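Local coordinates for putative glycosyltransferase (Mannosyltransferase) involved in glycosylating the PBCV-1 major capsid protein (Paramecium bursaria Chlorella virus 1, PDB 2P6W) that probably transfers sugar from a nucleotide-sugar donor onto the viral major capsid protein, its N-terminal domain binding UDP-glucose and manganese, at residues Phe57-Ile62 with Trp78-Val83; Thr122-Val127 with Thr176-Val181; Tyr41-Glu46 with Ile63-Glu68. One frame throughout, in Å; residues are numbered along the deposited sequence.

The three contacts show how one fold shifts its chemistry from centre to margin. Interactions 1 and 2 are fully buried near the middle of the domain and meet through neighbouring antiparallel strands, 75-79 and 124-128, of the same sheet. Interaction 1 combines aromatic packing with a salt bridge and manganese ligands; no hydrogen bond or salt bridge crosses interaction 2, which relies on apolar and close-fitting contacts, though its asparagine reaches a metal-binding histidine. The centre of interaction 3 lies about 13 Å from the centre of the chain, and this contact is partly buried. It shares helix 59-69 with interaction 1, but there neutral and acidic side chains form a hydrogen-bonded cluster.

Interaction 1 of 3, residues Phe57-Ile62 with Trp78-Val83; sequences FRRSWI and WLDSDV. With MN (manganese (II) ion), chain B.
Arg59 lies over the indole of Trp78, and the two side chains cross at about a right angle. The methylene CB of Arg59 sits 3.5 Å from the centroid of the six-membered ring of Trp78, almost on the ring normal, a CH-pi contact over the face. The arginine chain then bends at chi3 (75°), which brings the guanidinium back toward Trp78 NE1 and Asp80. It stands off the NE1 corner of the indole and turns one of its own faces to NE1, the planes 36° apart. One helical turn later, CD1 of Ile62 meets CZ3 of Trp78 at 3.8 Å and extends the apolar cover.

The indole also fixes the next polar residue. Trp78 NE1 donates an almost straight bond of 2.9 Å (167°) to the anti lone pair of Asp80 OD1, close to the ring plane. The same oxygen forms a salt bridge with Arg59 NH1 at 3.2 Å, the guanidinium and carboxylate planes being nearly perpendicular. Arg59 NE is held separately by the carbonyl of His56. A water accepts from Arg59 NH1 and donates to Asp80 OD2, joining the charges a second way. Asp80 thus divides its work: OD1 faces protein donors, while OD2 ligates manganese at 2.1 Å.

Within the type I turn from Asp80 to Val83, Asp82 adds its OD2 to the metal, also at 2.1 Å, and His195 is the third protein ligand. Arg59 and Ser81 belong to the surrounding UDP-glucose site; Asp80 and Asp82, just after a strand, form the DxD motif of a GT-A glycosyltransferase.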
loop_
_atom_site.group_PDB
_atom_site.type_symbol
_atom_site.label_atom_id
_atom_site.label_comp_id
_atom_site.label_asym_id
_atom_site.label_seq_id
_atom_site.Cartn_x
_atom_site.Cartn_y
_atom_site.Cartn_z
ATOM N N PHE A 57 -8.243 6.735 -4.922
ATOM C CA PHE A 57 -7.693 6.301 -6.207
ATOM C C PHE A 57 -6.308 6.862 -6.481
ATOM O O PHE A 57 -5.605 6.357 -7.351
ATOM C CB PHE A 57 -8.607 6.706 -7.354
ATOM C CG PHE A 57 -9.679 5.697 -7.672
ATOM C CD1 PHE A 57 -9.410 4.650 -8.563
ATOM C CD2 PHE A 57 -10.959 5.811 -7.119
ATOM C CE1 PHE A 57 -10.392 3.717 -8.882
ATOM C CE2 PHE A 57 -11.959 4.870 -7.437
ATOM C CZ PHE A 57 -11.661 3.828 -8.334
ATOM N N ARG A 58 -5.927 7.912 -5.752
ATOM C CA ARG A 58 -4.674 8.612 -6.060
ATOM C C ARG A 58 -3.432 7.709 -6.084
ATOM O O ARG A 58 -2.490 7.987 -6.833
ATOM C CB ARG A 58 -4.446 9.822 -5.147
ATOM C CG ARG A 58 -3.455 10.807 -5.757
ATOM C CD ARG A 58 -3.465 12.150 -5.074
ATOM N NE ARG A 58 -2.863 13.173 -5.938
ATOM C CZ ARG A 58 -1.817 13.927 -5.607
ATOM N NH1 ARG A 58 -1.255 13.814 -4.418
ATOM N NH2 ARG A 58 -1.355 14.822 -6.470
ATOM N N ARG A 59 -3.425 6.630 -5.298
ATOM C CA ARG A 59 -2.310 5.670 -5.321
ATOM C C ARG A 59 -1.995 5.147 -6.742
ATOM O O ARG A 59 -0.837 4.879 -7.071
ATOM C CB ARG A 59 -2.602 4.508 -4.387
ATOM C CG ARG A 59 -3.783 3.685 -4.799
ATOM C CD ARG A 59 -4.234 2.791 -3.634
ATOM N NE ARG A 59 -4.928 3.613 -2.652
ATOM C CZ ARG A 59 -5.187 3.239 -1.405
ATOM N NH1 ARG A 59 -4.798 2.047 -0.978
ATOM N NH2 ARG A 59 -5.824 4.071 -0.584
ATOM N N SER A 60 -3.027 5.010 -7.577
ATOM C CA SER A 60 -2.846 4.489 -8.936
ATOM C C SER A 60 -2.335 5.559 -9.905
ATOM O O SER A 60 -1.955 5.257 -11.050
ATOM C CB SER A 60 -4.145 3.860 -9.449
ATOM O OG SER A 60 -4.507 2.759 -8.638
ATOM N N TRP A 61 -2.355 6.814 -9.451
ATOM C CA TRP A 61 -1.699 7.908 -10.158
ATOM C C TRP A 61 -0.253 8.048 -9.666
ATOM O O TRP A 61 0.674 8.214 -10.476
ATOM C CB TRP A 61 -2.486 9.206 -9.955
ATOM C CG TRP A 61 -1.909 10.417 -10.643
ATOM C CD1 TRP A 61 -2.129 10.813 -11.924
ATOM C CD2 TRP A 61 -1.037 11.390 -10.059
ATOM N NE1 TRP A 61 -1.434 11.975 -12.188
ATOM C CE2 TRP A 61 -0.747 12.340 -11.061
ATOM C CE3 TRP A 61 -0.429 11.527 -8.797
ATOM C CZ2 TRP A 61 0.091 13.436 -10.834
ATOM C CZ3 TRP A 61 0.394 12.627 -8.572
ATOM C CH2 TRP A 61 0.653 13.560 -9.593
ATOM N N ILE A 62 -0.064 7.965 -8.347
ATOM C CA ILE A 62 1.281 8.077 -7.735
ATOM C C ILE A 62 2.237 6.981 -8.228
ATOM O O ILE A 62 3.446 7.213 -8.380
ATOM C CB ILE A 62 1.217 8.114 -6.186
ATOM C CG1 ILE A 62 0.396 9.315 -5.716
ATOM C CG2 ILE A 62 2.639 8.119 -5.531
ATOM C CD1 ILE A 62 0.024 9.221 -4.254
ATOM N N TRP A 78 2.913 -0.163 -2.862
ATOM C CA TRP A 78 2.163 0.961 -2.295
ATOM C C TRP A 78 1.913 0.714 -0.809
ATOM O O TRP A 78 1.435 -0.365 -0.461
ATOM C CB TRP A 78 0.789 1.112 -2.983
ATOM C CG TRP A 78 -0.061 2.063 -2.211
ATOM C CD1 TRP A 78 -1.013 1.760 -1.275
ATOM C CD2 TRP A 78 0.038 3.495 -2.227
ATOM N NE1 TRP A 78 -1.521 2.914 -0.720
ATOM C CE2 TRP A 78 -0.901 3.992 -1.296
ATOM C CE3 TRP A 78 0.824 4.409 -2.946
ATOM C CZ2 TRP A 78 -1.067 5.364 -1.054
ATOM C CZ3 TRP A 78 0.647 5.781 -2.716
ATOM C CH2 TRP A 78 -0.286 6.241 -1.770
ATOM N N LEU A 79 2.213 1.704 0.037
ATOM C CA LEU A 79 1.810 1.693 1.451
ATOM C C LEU A 79 1.009 2.944 1.762
ATOM O O LEU A 79 1.469 4.069 1.473
ATOM C CB LEU A 79 3.046 1.708 2.363
ATOM C CG LEU A 79 4.049 0.574 2.198
ATOM C CD1 LEU A 79 5.192 0.771 3.191
ATOM C CD2 LEU A 79 3.430 -0.815 2.330
ATOM N N ASP A 80 -0.174 2.775 2.361
ATOM C CA ASP A 80 -0.942 3.931 2.865
ATOM C C ASP A 80 -0.053 4.725 3.814
ATOM O O ASP A 80 0.836 4.158 4.459
ATOM C CB ASP A 80 -2.161 3.485 3.680
ATOM C CG ASP A 80 -3.322 3.016 2.823
ATOM O OD1 ASP A 80 -3.207 3.016 1.579
ATOM O OD2 ASP A 80 -4.359 2.643 3.419
ATOM N N SER A 81 -0.301 6.022 3.940
ATOM C CA SER A 81 0.452 6.815 4.913
ATOM C C SER A 81 0.125 6.447 6.365
ATOM O O SER A 81 0.803 6.912 7.296
ATOM C CB SER A 81 0.232 8.318 4.684
ATOM O OG SER A 81 -1.158 8.621 4.704
ATOM N N ASP A 82 -0.879 5.592 6.558
ATOM C CA ASP A 82 -1.206 5.094 7.892
ATOM C C ASP A 82 -0.609 3.677 8.119
ATOM O O ASP A 82 -0.988 2.964 9.047
ATOM C CB ASP A 82 -2.705 5.144 8.119
ATOM C CG ASP A 82 -3.500 4.701 6.900
ATOM O OD1 ASP A 82 -3.932 5.577 6.109
ATOM O OD2 ASP A 82 -3.692 3.487 6.724
ATOM N N VAL A 83 0.358 3.306 7.282
ATOM C CA VAL A 83 1.089 2.046 7.460
ATOM C C VAL A 83 2.527 2.377 7.876
ATOM O O VAL A 83 3.118 3.323 7.361
ATOM C CB VAL A 83 1.098 1.206 6.146
ATOM C CG1 VAL A 83 2.039 0.029 6.282
ATOM C CG2 VAL A 83 -0.313 0.711 5.803
HETATM MN MN MN B . -5.112 2.709 5.434
HETATM O O HOH W 1 -6.214 2.045 1.550
#

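Interaction 2 of 3, residues Thr122-Val127 with Thr176-Val181; sequences TGVKFV and TLNCIV
Val124 packs against the backbone of Leu177 and the side chain of Asn178, joining the central sheet of this GT-A domain to the loop that leads into the small three-stranded sheet beside the manganese site. The contact is buried, and no hydrogen bond crosses between the two segments.

Apolar packing comes first. Val124 lies between strands 75-79 and 107-110, touching Leu77, Leu79 and Phe110. Leu177 points toward the same region and rests on Phe110 and Ile98, so the two residues share a hydrophobic floor although their side chains do not interlock. The side chains of Val124 and Asn178 run alongside each other, pointing opposite ways, with CG2 of Val124 3.8 Å from CG of Asn178.

Polar groups meet here mainly through third parties. The amide nitrogen ND2 of Asn178 comes within 4.1 Å of Gly123 N, and both nitrogens donate to the side-chain oxygen of Asn121, which therefore ties the two segments together. At the other end of the amide, Asn178 OD1 accepts from ND1 of His195, whose NE2 binds manganese. A chi1 of -168° swings the amide of Asn178 away from its own backbone N and past Val124, making it a second-shell residue that probably helps to orient a first-shell ligand. Gly123, meanwhile, is joined by a backbone bond to Asp80, another ligand of the metal.

The last element is close contact without polar satisfaction. Leu177 O is buried with no hydrogen-bond partner in the model, and the valine fork straddles it: CG2 of Val124 stands 3.2 Å from that oxygen and CG1 3.3 Å.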
loop_
_atom_site.group_PDB
_atom_site.type_symbol
_atom_site.label_atom_id
_atom_site.label_comp_id
_atom_site.label_asym_id
_atom_site.label_seq_id
_atom_site.Cartn_x
_atom_site.Cartn_y
_atom_site.Cartn_z
ATOM N N THR A 122 -6.253 -2.958 0.319
ATOM C CA THR A 122 -5.171 -2.497 -0.553
ATOM C C THR A 122 -4.322 -1.389 0.072
ATOM O O THR A 122 -3.605 -0.679 -0.639
ATOM C CB THR A 122 -5.699 -2.045 -1.936
ATOM O OG1 THR A 122 -6.749 -1.089 -1.756
ATOM C CG2 THR A 122 -6.199 -3.255 -2.763
ATOM N N GLY A 123 -4.363 -1.287 1.404
ATOM C CA GLY A 123 -3.483 -0.371 2.139
ATOM C C GLY A 123 -2.017 -0.760 1.964
ATOM O O GLY A 123 -1.111 0.060 2.155
ATOM N N VAL A 124 -1.796 -2.029 1.619
ATOM C CA VAL A 124 -0.483 -2.571 1.222
ATOM C C VAL A 124 -0.733 -3.376 -0.052
ATOM O O VAL A 124 -1.572 -4.279 -0.044
ATOM C CB VAL A 124 0.097 -3.526 2.294
ATOM C CG1 VAL A 124 1.444 -4.052 1.840
ATOM C CG2 VAL A 124 0.263 -2.777 3.635
ATOM N N LYS A 125 -0.028 -3.037 -1.134
ATOM C CA LYS A 125 -0.329 -3.625 -2.447
ATOM C C LYS A 125 0.943 -3.660 -3.275
ATOM O O LYS A 125 1.571 -2.616 -3.506
ATOM C CB LYS A 125 -1.391 -2.780 -3.178
ATOM C CG LYS A 125 -1.751 -3.269 -4.571
ATOM C CD LYS A 125 -2.802 -2.368 -5.249
ATOM C CE LYS A 125 -2.230 -1.006 -5.655
ATOM N NZ LYS A 125 -3.170 -0.309 -6.647
ATOM N N PHE A 126 1.324 -4.865 -3.705
ATOM C CA PHE A 126 2.478 -5.078 -4.578
ATOM C C PHE A 126 2.001 -5.119 -6.010
ATOM O O PHE A 126 1.090 -5.875 -6.334
ATOM C CB PHE A 126 3.133 -6.436 -4.297
ATOM C CG PHE A 126 3.890 -6.512 -2.998
ATOM C CD1 PHE A 126 5.271 -6.387 -2.989
ATOM C CD2 PHE A 126 3.230 -6.775 -1.790
ATOM C CE1 PHE A 126 6.002 -6.490 -1.788
ATOM C CE2 PHE A 126 3.961 -6.876 -0.580
ATOM C CZ PHE A 126 5.339 -6.745 -0.595
ATOM N N VAL A 127 2.647 -4.323 -6.861
ATOM C CA VAL A 127 2.294 -4.214 -8.275
ATOM C C VAL A 127 3.553 -4.423 -9.121
ATOM O O VAL A 127 4.511 -3.656 -9.004
ATOM C CB VAL A 127 1.754 -2.793 -8.601
ATOM C CG1 VAL A 127 1.239 -2.741 -10.041
ATOM C CG2 VAL A 127 0.654 -2.391 -7.635
ATOM N N THR A 176 1.608 -10.473 8.570
ATOM C CA THR A 176 2.907 -9.805 8.602
ATOM C C THR A 176 2.997 -8.604 7.664
ATOM O O THR A 176 3.764 -7.674 7.954
ATOM C CB THR A 176 4.064 -10.750 8.263
ATOM O OG1 THR A 176 3.857 -11.305 6.962
ATOM C CG2 THR A 176 4.168 -11.876 9.309
ATOM N N LEU A 177 2.256 -8.628 6.549
ATOM C CA LEU A 177 2.423 -7.588 5.523
ATOM C C LEU A 177 1.301 -6.539 5.414
ATOM O O LEU A 177 1.462 -5.529 4.735
ATOM C CB LEU A 177 2.724 -8.198 4.151
ATOM C CG LEU A 177 4.085 -8.918 4.112
ATOM C CD1 LEU A 177 4.178 -9.820 2.907
ATOM C CD2 LEU A 177 5.279 -7.938 4.126
ATOM N N ASN A 178 0.171 -6.786 6.063
ATOM C CA ASN A 178 -0.875 -5.760 6.136
ATOM C C ASN A 178 -1.568 -5.959 7.474
ATOM O O ASN A 178 -2.747 -6.303 7.551
ATOM C CB ASN A 178 -1.839 -5.863 4.953
ATOM C CG ASN A 178 -2.761 -4.653 4.835
ATOM O OD1 ASN A 178 -2.840 -3.809 5.741
ATOM N ND2 ASN A 178 -3.460 -4.548 3.695
ATOM N N CYS A 179 -0.779 -5.785 8.535
ATOM C CA CYS A 179 -1.227 -6.171 9.861
ATOM C C CYS A 179 -2.040 -5.057 10.504
ATOM O O CYS A 179 -1.507 -4.174 11.195
ATOM C CB CYS A 179 -0.030 -6.586 10.724
ATOM S SG CYS A 179 -0.596 -7.288 12.283
ATOM N N ILE A 180 -3.346 -5.090 10.233
ATOM C CA ILE A 180 -4.289 -4.113 10.770
ATOM C C ILE A 180 -4.273 -4.154 12.300
ATOM O O ILE A 180 -4.463 -5.215 12.908
ATOM C CB ILE A 180 -5.706 -4.365 10.200
ATOM C CG1 ILE A 180 -5.722 -4.098 8.682
ATOM C CG2 ILE A 180 -6.742 -3.502 10.916
ATOM C CD1 ILE A 180 -7.005 -4.522 7.985
ATOM N N VAL A 181 -3.992 -3.006 12.922
ATOM C CA VAL A 181 -3.711 -2.989 14.355
ATOM C C VAL A 181 -4.884 -3.448 15.207
ATOM O O VAL A 181 -4.706 -4.261 16.097
ATOM C CB VAL A 181 -3.219 -1.620 14.846
ATOM C CG1 VAL A 181 -4.010 -0.519 14.234
ATOM C CG2 VAL A 181 -3.280 -1.533 16.371
#

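Interaction 3 of 3, residues Tyr41-Glu46 with Ile63-Glu68; sequences YYEESE and IQQAAE
Tyr41 and Ala66 mark the closest backbone approach, their CA atoms 5.6 Å apart, where strand 41-43 runs across helix 63-68. The short axes come within 8.6 Å, and their N-to-C directions differ by 139°, so the strand passes the helix on a slanting, roughly antiparallel course. Tyr41 and Glu43, alternate residues of the strand, both direct their side chains to the helix.

Tyr41 supplies the broad surface. One face of its ring lies on the helix backbone, with the peptide link between Gln65 and Ala66 above its centre. At the root of the ring, Tyr41 CB meets CB of Ala66 at 3.8 Å; toward the phenol end, CZ of Tyr41 is 3.4 Å from CB of Gln65. The short side chain of Ala66 is consistent with the close approach of the ring to the main chain.

Glu43 supplies the polar link. Gln65 bends at chi2 (-77°), which brings its amide over to the carboxylate, and NE2 of Gln65 donates to OE1 of Glu43 at 3.1 Å with an angle of 160°. The hydroxyl of Tyr41 also donates to Glu43 OE1, at a short 2.6 Å. Both donors come from the syn side but from opposite faces of the carboxylate plane, so OE1 is gripped from two directions. The other oxygen, OE2, accepts from Ser45 OG through its anti lone pair at 2.5 Å, and Ser45 OG in turn is bonded to Arg58 NH2. Three donors thereby fix the rotation of the carboxylate.

Strand 39-43 is an outermost strand of the sheet, parallel to 8-13 and then 75-79, and helix 59-69 lies on the connection from 39-43 to 75-79: a beta-alpha-beta crossover of the Rossmann-like nucleotide-binding half of the GT-A fold.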
loop_
_atom_site.group_PDB
_atom_site.type_symbol
_atom_site.label_atom_id
_atom_site.label_comp_id
_atom_site.label_asym_id
_atom_site.label_seq_id
_atom_site.Cartn_x
_atom_site.Cartn_y
_atom_site.Cartn_z
ATOM N N TYR A 41 9.704 6.417 -3.104
ATOM C CA TYR A 41 9.038 7.551 -3.744
ATOM C C TYR A 41 7.931 8.040 -2.838
ATOM O O TYR A 41 7.085 7.250 -2.413
ATOM C CB TYR A 41 8.428 7.216 -5.132
ATOM C CG TYR A 41 7.843 8.464 -5.729
ATOM C CD1 TYR A 41 8.641 9.357 -6.436
ATOM C CD2 TYR A 41 6.514 8.812 -5.493
ATOM C CE1 TYR A 41 8.126 10.546 -6.925
ATOM C CE2 TYR A 41 5.980 9.992 -5.987
ATOM C CZ TYR A 41 6.804 10.868 -6.690
ATOM O OH TYR A 41 6.321 12.066 -7.176
ATOM N N TYR A 42 7.917 9.347 -2.553
ATOM C CA TYR A 42 6.880 9.910 -1.674
ATOM C C TYR A 42 6.219 11.130 -2.296
ATOM O O TYR A 42 6.906 12.110 -2.618
ATOM C CB TYR A 42 7.508 10.298 -0.338
ATOM C CG TYR A 42 6.520 10.527 0.765
ATOM C CD1 TYR A 42 5.925 9.446 1.429
ATOM C CD2 TYR A 42 6.176 11.822 1.170
ATOM C CE1 TYR A 42 4.994 9.673 2.471
ATOM C CE2 TYR A 42 5.279 12.044 2.199
ATOM C CZ TYR A 42 4.690 10.973 2.848
ATOM O OH TYR A 42 3.798 11.189 3.883
ATOM N N GLU A 43 4.899 11.080 -2.478
ATOM C CA GLU A 43 4.177 12.184 -3.094
ATOM C C GLU A 43 3.739 13.193 -2.037
ATOM O O GLU A 43 2.922 12.884 -1.166
ATOM C CB GLU A 43 2.977 11.657 -3.870
ATOM C CG GLU A 43 2.233 12.737 -4.685
ATOM C CD GLU A 43 3.054 13.228 -5.885
ATOM O OE1 GLU A 43 3.795 12.408 -6.483
ATOM O OE2 GLU A 43 2.953 14.429 -6.221
ATOM N N GLU A 44 4.288 14.399 -2.123
ATOM C CA GLU A 44 3.987 15.445 -1.141
ATOM C C GLU A 44 3.021 16.496 -1.686
ATOM O O GLU A 44 2.636 17.411 -0.956
ATOM C CB GLU A 44 5.272 16.147 -0.690
ATOM C CG GLU A 44 6.231 15.314 0.136
ATOM C CD GLU A 44 7.560 16.031 0.361
ATOM O OE1 GLU A 44 7.543 17.242 0.686
ATOM O OE2 GLU A 44 8.621 15.388 0.217
ATOM N N SER A 45 2.649 16.390 -2.964
ATOM C CA SER A 45 1.765 17.380 -3.585
ATOM C C SER A 45 0.344 17.295 -3.053
ATOM O O SER A 45 -0.116 16.221 -2.665
ATOM C CB SER A 45 1.736 17.200 -5.103
ATOM O OG SER A 45 1.123 15.967 -5.444
ATOM N N GLU A 46 -0.334 18.438 -3.033
ATOM C CA GLU A 46 -1.762 18.492 -2.746
ATOM C C GLU A 46 -2.549 17.969 -3.950
ATOM O O GLU A 46 -2.346 18.440 -5.071
ATOM C CB GLU A 46 -2.180 19.933 -2.431
ATOM C CG GLU A 46 -3.677 20.103 -2.169
ATOM C CD GLU A 46 -4.038 21.484 -1.653
ATOM O OE1 GLU A 46 -3.202 22.409 -1.737
ATOM O OE2 GLU A 46 -5.181 21.637 -1.167
ATOM N N ILE A 63 1.719 5.783 -8.508
ATOM C CA ILE A 63 2.583 4.742 -9.060
ATOM C C ILE A 63 3.313 5.160 -10.360
ATOM O O ILE A 63 4.478 4.789 -10.546
ATOM C CB ILE A 63 1.850 3.379 -9.173
ATOM C CG1 ILE A 63 2.871 2.240 -9.277
ATOM C CG2 ILE A 63 0.808 3.399 -10.299
ATOM C CD1 ILE A 63 2.247 0.864 -9.209
ATOM N N GLN A 64 2.664 5.921 -11.253
ATOM C CA GLN A 64 3.349 6.410 -12.447
ATOM C C GLN A 64 4.496 7.364 -12.078
ATOM O O GLN A 64 5.546 7.349 -12.705
ATOM C CB GLN A 64 2.396 7.042 -13.499
ATOM C CG GLN A 64 3.208 7.573 -14.724
ATOM C CD GLN A 64 2.421 8.017 -15.959
ATOM O OE1 GLN A 64 1.248 8.482 -15.901
ATOM N NE2 GLN A 64 3.092 7.921 -17.093
ATOM N N GLN A 65 4.292 8.173 -11.041
ATOM C CA GLN A 65 5.341 9.067 -10.546
ATOM C C GLN A 65 6.555 8.248 -10.143
ATOM O O GLN A 65 7.695 8.588 -10.496
ATOM C CB GLN A 65 4.864 9.841 -9.318
ATOM C CG GLN A 65 3.679 10.778 -9.531
ATOM C CD GLN A 65 4.080 12.067 -10.219
ATOM O OE1 GLN A 65 4.365 12.077 -11.417
ATOM N NE2 GLN A 65 4.106 13.159 -9.472
ATOM N N ALA A 66 6.291 7.172 -9.397
ATOM C CA ALA A 66 7.360 6.272 -8.927
ATOM C C ALA A 66 8.074 5.564 -10.076
ATOM O O ALA A 66 9.294 5.389 -10.048
ATOM C CB ALA A 66 6.792 5.250 -7.955
ATOM N N ALA A 67 7.308 5.135 -11.072
ATOM C CA ALA A 67 7.877 4.473 -12.246
ATOM C C ALA A 67 8.765 5.415 -13.043
ATOM O O ALA A 67 9.807 5.001 -13.559
ATOM C CB ALA A 67 6.767 3.921 -13.140
ATOM N N GLU A 68 8.352 6.678 -13.175
ATOM C CA GLU A 68 9.196 7.643 -13.880
ATOM C C GLU A 68 10.515 7.888 -13.145
ATOM O O GLU A 68 11.590 7.964 -13.756
ATOM C CB GLU A 68 8.452 8.953 -14.078
ATOM C CG GLU A 68 9.268 9.970 -14.879
ATOM C CD GLU A 68 8.470 11.182 -15.284
ATOM O OE1 GLU A 68 7.254 11.201 -15.024
ATOM O OE2 GLU A 68 9.068 12.128 -15.855
#